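Local atomic coordinates of inactive poly [ADP-ribose] polymerase RCD1 (Arabidopsis thaliana, PDB entry 5NGO), a protein that carries an inactive PARP-type domain, probably acts in plant stress and immune signalling, and is bound by the downy mildew effector HaRxL106. Residues 29-34 with 178-183; 67-72 with 122-127. All blocks are in the same frame, centred on the assembly; numbering follows the deposited sequence.

Contact 1: residues 29-34 with 178-183; sequences LDVGRF and FVVRFK
Strands 29-33 and 178-182 pair antiparallel through their backbones. The amides of Gly32 and Val179 bond to each other's carbonyls: Gly32 N lies 2.8 Å from Val179 O, nearly straight and in the carbonyl plane. Val179 N bonds to Gly32 O at 2.9 Å from above the Gly32 carbonyl plane. Next along, Arg181 N gives a 2.9 Å bond to Asp30 O. Leu29 N reaches Arg181 O at 2.8 Å, and the bond from Asp30 N to the same oxygen is weak. Two residues thus face one, a classic beta bulge.

Side chains follow the pairing. Arg33 runs alongside Phe178, its CG over one ring face and its CD 4.0 Å from Phe178 CE2. Val179 points to the other sheet face, where the ring of Phe34, from the loop after the strand, crosses it at about a right angle, with Phe34 CZ 3.7 Å from Val179 CG2. Asp30 OD2 sits over one face of the Arg181 guanidinium, 4.2 Å from Arg181 NE, and no N-H points at it.

Helix 9-19 packs on the face of Val31, Phe178 and Val180 through Val12. Met78 of helix 77-80 touches Phe34. The backbone bonds hold an outer strand to the sheet, while Asp30 and Arg181 probably add only a modest electrostatic attraction.

Contact 2: residues 67-72 with 122-127; sequences LPAKRE and YMVLCR
Tyr122 is the side chain most engaged here. Its CG lies anti to the carbonyl carbon (chi1 -56°), which sends the ring out beside the turn into helix 71-74. Arg71 CA stands over one ring face, offset toward the rim. Arg71 CB comes to 3.6 Å from Tyr122 CE1. As modelled, the Arg71 chain leaves with CG anti to the backbone N, runs alongside the ring and bends at chi3; this side chain is poorly ordered. The ring is met by the CA and CB of Arg71, while its guanidinium leads away. Tyr122 OH is hydrogen-bonded to Asp116, and Glu117 makes a salt bridge with Arg71.

Further along, Val124 CG2, anti to its carbonyl carbon, meets Ala69 CB at 3.8 Å. Cys126 SG, placed the same way, touches Leu67 CB at 4.0 Å. On the other sheet face, Met123 bends at chi2 (96°) and brings SD to 4.0 Å from Pro68 N.

The strands pair antiparallel. Leu67 and Val124 exchange two nearly straight bonds, both in the carbonyl planes. Ala69 N adds a 3.1 Å bond to Tyr122 O. A water then joins the diverging segments: it donates to Ala69 O at 2.6 Å and accepts from Tyr122 N at 2.9 Å. The buried strand pairing thus passes into a charged outer end, where Glu117, and more weakly Asp116, probably balance the charge of Arg71.

In the fold
Contacts 1 and 2 lie in one mixed sheet, with centres about 9 Å apart. Their four strands are neighbours across the sheet, each antiparallel to the next, in the order 28-33, 174-182, 121-129, 62-68. Strands 174-182 and 121-129 join the contacts directly. Probable backbone hydrogen bonds link Phe178 O to Leu125 N and Met123 O to Val180 N, and Arg181 packs on Tyr122. Along the chain, both segments of contact 2 fall between those of contact 1. Contact 1 therefore brings strands near the two chain ends together at the sheet's edge. Contact 2 sits closer to the centre. Together they build part of the sheet of this PARP-type domain.

Contact 1: residues 29-34 with 178-183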
# COMPACT_ATOMS: atom_id res chain seq x y z
N LEU A 29 -2.03 18.96 -1.09
CA LEU A 29 -2.68 19.68 -2.17
C LEU A 29 -4.04 19.07 -2.56
O LEU A 29 -4.95 19.81 -2.92
CB LEU A 29 -1.78 19.70 -3.41
CG LEU A 29 -0.37 20.23 -3.25
CD1 LEU A 29 0.20 20.48 -4.67
CD2 LEU A 29 -0.28 21.51 -2.46
N ASP A 30 -4.17 17.75 -2.48
CA ASP A 30 -5.36 17.07 -2.96
C ASP A 30 -5.47 15.65 -2.45
O ASP A 30 -4.47 15.00 -2.20
CB ASP A 30 -5.36 17.06 -4.52
CG ASP A 30 -6.75 16.76 -5.11
OD1 ASP A 30 -7.80 17.06 -4.49
OD2 ASP A 30 -6.78 16.24 -6.24
N VAL A 31 -6.71 15.18 -2.28
CA VAL A 31 -6.99 13.79 -1.99
C VAL A 31 -8.03 13.37 -3.02
O VAL A 31 -9.12 13.97 -3.08
CB VAL A 31 -7.52 13.58 -0.57
CG1 VAL A 31 -7.87 12.12 -0.34
CG2 VAL A 31 -6.48 14.02 0.43
N GLY A 32 -7.70 12.35 -3.80
CA GLY A 32 -8.58 11.86 -4.84
C GLY A 32 -8.91 10.42 -4.61
O GLY A 32 -8.20 9.73 -3.93
N ARG A 33 -9.96 9.96 -5.28
CA ARG A 33 -10.40 8.56 -5.24
C ARG A 33 -10.64 8.07 -6.65
O ARG A 33 -11.24 8.80 -7.40
CB ARG A 33 -11.63 8.41 -4.39
CG ARG A 33 -12.07 6.97 -4.13
CD ARG A 33 -13.29 6.84 -3.20
NE ARG A 33 -14.43 7.53 -3.80
CZ ARG A 33 -15.28 7.05 -4.72
NH1 ARG A 33 -15.18 5.79 -5.19
NH2 ARG A 33 -16.25 7.83 -5.19
N PHE A 34 -10.10 6.90 -7.01
CA PHE A 34 -10.29 6.33 -8.33
C PHE A 34 -11.73 5.91 -8.56
O PHE A 34 -12.25 5.19 -7.75
CB PHE A 34 -9.53 5.02 -8.45
CG PHE A 34 -8.03 5.16 -8.37
CD1 PHE A 34 -7.30 5.56 -9.48
CD2 PHE A 34 -7.33 4.85 -7.20
CE1 PHE A 34 -5.91 5.66 -9.43
CE2 PHE A 34 -5.95 4.96 -7.13
CZ PHE A 34 -5.24 5.38 -8.25
N PHE A 178 -7.07 5.59 -2.96
CA PHE A 178 -6.96 7.04 -2.83
C PHE A 178 -5.56 7.51 -3.24
O PHE A 178 -4.60 6.80 -3.00
CB PHE A 178 -7.20 7.48 -1.42
CG PHE A 178 -8.59 7.22 -0.89
CD1 PHE A 178 -8.89 6.03 -0.26
CD2 PHE A 178 -9.53 8.23 -0.87
CE1 PHE A 178 -10.18 5.81 0.27
CE2 PHE A 178 -10.78 8.05 -0.35
CZ PHE A 178 -11.13 6.84 0.25
N VAL A 179 -5.49 8.67 -3.87
CA VAL A 179 -4.23 9.33 -4.18
C VAL A 179 -4.13 10.62 -3.37
O VAL A 179 -5.04 11.46 -3.42
CB VAL A 179 -4.09 9.70 -5.67
CG1 VAL A 179 -2.76 10.36 -5.94
CG2 VAL A 179 -4.22 8.44 -6.53
N VAL A 180 -3.03 10.78 -2.64
CA VAL A 180 -2.76 11.99 -1.88
C VAL A 180 -1.63 12.73 -2.58
O VAL A 180 -0.54 12.16 -2.74
CB VAL A 180 -2.34 11.65 -0.42
CG1 VAL A 180 -1.95 12.93 0.33
CG2 VAL A 180 -3.49 10.96 0.31
N ARG A 181 -1.90 13.96 -3.00
CA ARG A 181 -0.90 14.84 -3.60
C ARG A 181 -0.35 15.76 -2.52
O ARG A 181 -1.12 16.41 -1.82
CB ARG A 181 -1.51 15.69 -4.71
CG ARG A 181 -1.97 14.87 -5.89
CD ARG A 181 -2.57 15.74 -6.99
NE ARG A 181 -3.20 14.86 -7.98
CZ ARG A 181 -3.68 15.25 -9.15
NH1 ARG A 181 -3.55 16.50 -9.57
NH2 ARG A 181 -4.24 14.34 -9.94
N PHE A 182 0.98 15.84 -2.43
CA PHE A 182 1.62 16.62 -1.37
C PHE A 182 3.00 17.19 -1.76
O PHE A 182 3.52 16.90 -2.84
CB PHE A 182 1.72 15.78 -0.10
CG PHE A 182 2.69 14.63 -0.20
CD1 PHE A 182 2.35 13.45 -0.85
CD2 PHE A 182 3.95 14.72 0.38
CE1 PHE A 182 3.23 12.40 -0.94
CE2 PHE A 182 4.85 13.66 0.29
CZ PHE A 182 4.48 12.50 -0.37
N LYS A 183 3.55 18.02 -0.87
CA LYS A 183 4.93 18.51 -0.99
C LYS A 183 5.71 18.35 0.32
O LYS A 183 5.12 18.26 1.38
CB LYS A 183 4.96 19.98 -1.38
CG LYS A 183 4.26 20.31 -2.67
CD LYS A 183 4.47 21.76 -3.08
CE LYS A 183 4.69 21.84 -4.59
NZ LYS A 183 4.64 23.22 -5.13

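Contact 2: residues 67-72 with 122-127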
# COMPACT_ATOMS: atom_id res chain seq x y z
N LEU A 67 1.31 3.31 -0.34
CA LEU A 67 2.18 2.89 -1.42
C LEU A 67 2.78 4.12 -2.10
O LEU A 67 2.04 4.92 -2.69
CB LEU A 67 1.35 2.08 -2.45
CG LEU A 67 2.11 1.55 -3.67
CD1 LEU A 67 3.23 0.59 -3.27
CD2 LEU A 67 1.12 0.82 -4.58
N PRO A 68 4.10 4.30 -2.05
CA PRO A 68 4.72 5.40 -2.80
C PRO A 68 4.51 5.26 -4.28
O PRO A 68 4.64 4.12 -4.81
CB PRO A 68 6.20 5.29 -2.46
CG PRO A 68 6.27 4.44 -1.20
CD PRO A 68 5.09 3.57 -1.23
N ALA A 69 4.13 6.34 -4.95
CA ALA A 69 3.86 6.31 -6.38
C ALA A 69 4.54 7.47 -7.08
O ALA A 69 5.38 8.15 -6.49
CB ALA A 69 2.36 6.33 -6.61
N LYS A 70 4.20 7.69 -8.33
CA LYS A 70 4.64 8.85 -9.10
C LYS A 70 3.55 9.17 -10.09
O LYS A 70 2.75 8.28 -10.44
CB LYS A 70 5.97 8.58 -9.79
CG LYS A 70 5.99 7.27 -10.57
CD LYS A 70 7.38 6.97 -11.08
CE LYS A 70 7.62 5.47 -11.23
NZ LYS A 70 9.00 5.21 -11.74
N ARG A 71 3.52 10.40 -10.58
CA ARG A 71 2.51 10.84 -11.56
C ARG A 71 2.38 9.87 -12.76
O ARG A 71 1.27 9.50 -13.15
CB ARG A 71 2.80 12.26 -12.05
CG ARG A 71 2.03 12.71 -13.28
CD ARG A 71 2.01 14.23 -13.42
NE ARG A 71 3.27 14.75 -13.97
CZ ARG A 71 3.68 14.62 -15.24
NH1 ARG A 71 2.96 13.97 -16.16
NH2 ARG A 71 4.86 15.13 -15.59
N GLU A 72 3.52 9.42 -13.29
CA GLU A 72 3.56 8.62 -14.51
C GLU A 72 2.84 7.25 -14.44
O GLU A 72 2.31 6.79 -15.46
CB GLU A 72 5.01 8.44 -15.01
CG GLU A 72 5.66 9.71 -15.57
CD GLU A 72 7.19 9.70 -15.58
OE1 GLU A 72 7.79 8.59 -15.62
OE2 GLU A 72 7.81 10.79 -15.56
N TYR A 122 3.28 12.02 -4.77
CA TYR A 122 2.06 11.21 -4.85
C TYR A 122 2.21 9.94 -4.04
O TYR A 122 3.13 9.16 -4.27
CB TYR A 122 1.75 10.83 -6.29
CG TYR A 122 1.61 11.99 -7.24
CD1 TYR A 122 2.72 12.55 -7.85
CD2 TYR A 122 0.36 12.53 -7.52
CE1 TYR A 122 2.59 13.62 -8.72
CE2 TYR A 122 0.20 13.60 -8.41
CZ TYR A 122 1.33 14.15 -9.00
OH TYR A 122 1.23 15.20 -9.89
N MET A 123 1.28 9.73 -3.12
CA MET A 123 1.23 8.53 -2.29
C MET A 123 -0.18 7.92 -2.42
O MET A 123 -1.18 8.66 -2.31
CB MET A 123 1.48 8.94 -0.85
CG MET A 123 1.56 7.77 0.14
SD MET A 123 3.19 7.21 0.51
CE MET A 123 3.51 8.19 1.96
N VAL A 124 -0.25 6.61 -2.62
CA VAL A 124 -1.53 5.93 -2.79
C VAL A 124 -1.93 5.23 -1.49
O VAL A 124 -1.11 4.52 -0.91
CB VAL A 124 -1.46 4.90 -3.95
CG1 VAL A 124 -2.76 4.15 -4.10
CG2 VAL A 124 -1.13 5.59 -5.25
N LEU A 125 -3.15 5.45 -1.02
CA LEU A 125 -3.70 4.68 0.09
C LEU A 125 -4.39 3.43 -0.48
O LEU A 125 -5.29 3.54 -1.31
CB LEU A 125 -4.70 5.46 0.94
CG LEU A 125 -5.18 4.76 2.21
CD1 LEU A 125 -4.04 4.61 3.17
CD2 LEU A 125 -6.26 5.54 2.93
N CYS A 126 -3.95 2.26 -0.00
CA CYS A 126 -4.48 0.97 -0.45
C CYS A 126 -5.18 0.20 0.66
O CYS A 126 -4.85 0.37 1.84
CB CYS A 126 -3.35 0.09 -0.92
SG CYS A 126 -2.41 0.72 -2.30
N ARG A 127 -6.14 -0.61 0.27
CA ARG A 127 -6.65 -1.69 1.12
C ARG A 127 -5.77 -2.89 0.82
O ARG A 127 -5.51 -3.18 -0.34
CB ARG A 127 -8.08 -2.05 0.76
CG ARG A 127 -9.04 -0.90 0.68
CD ARG A 127 -10.47 -1.37 0.78
NE ARG A 127 -11.42 -0.32 0.41
CZ ARG A 127 -12.73 -0.50 0.28
NH1 ARG A 127 -13.29 -1.69 0.48
NH2 ARG A 127 -13.51 0.54 -0.02
O HOH W 1 5.46 10.74 -6.23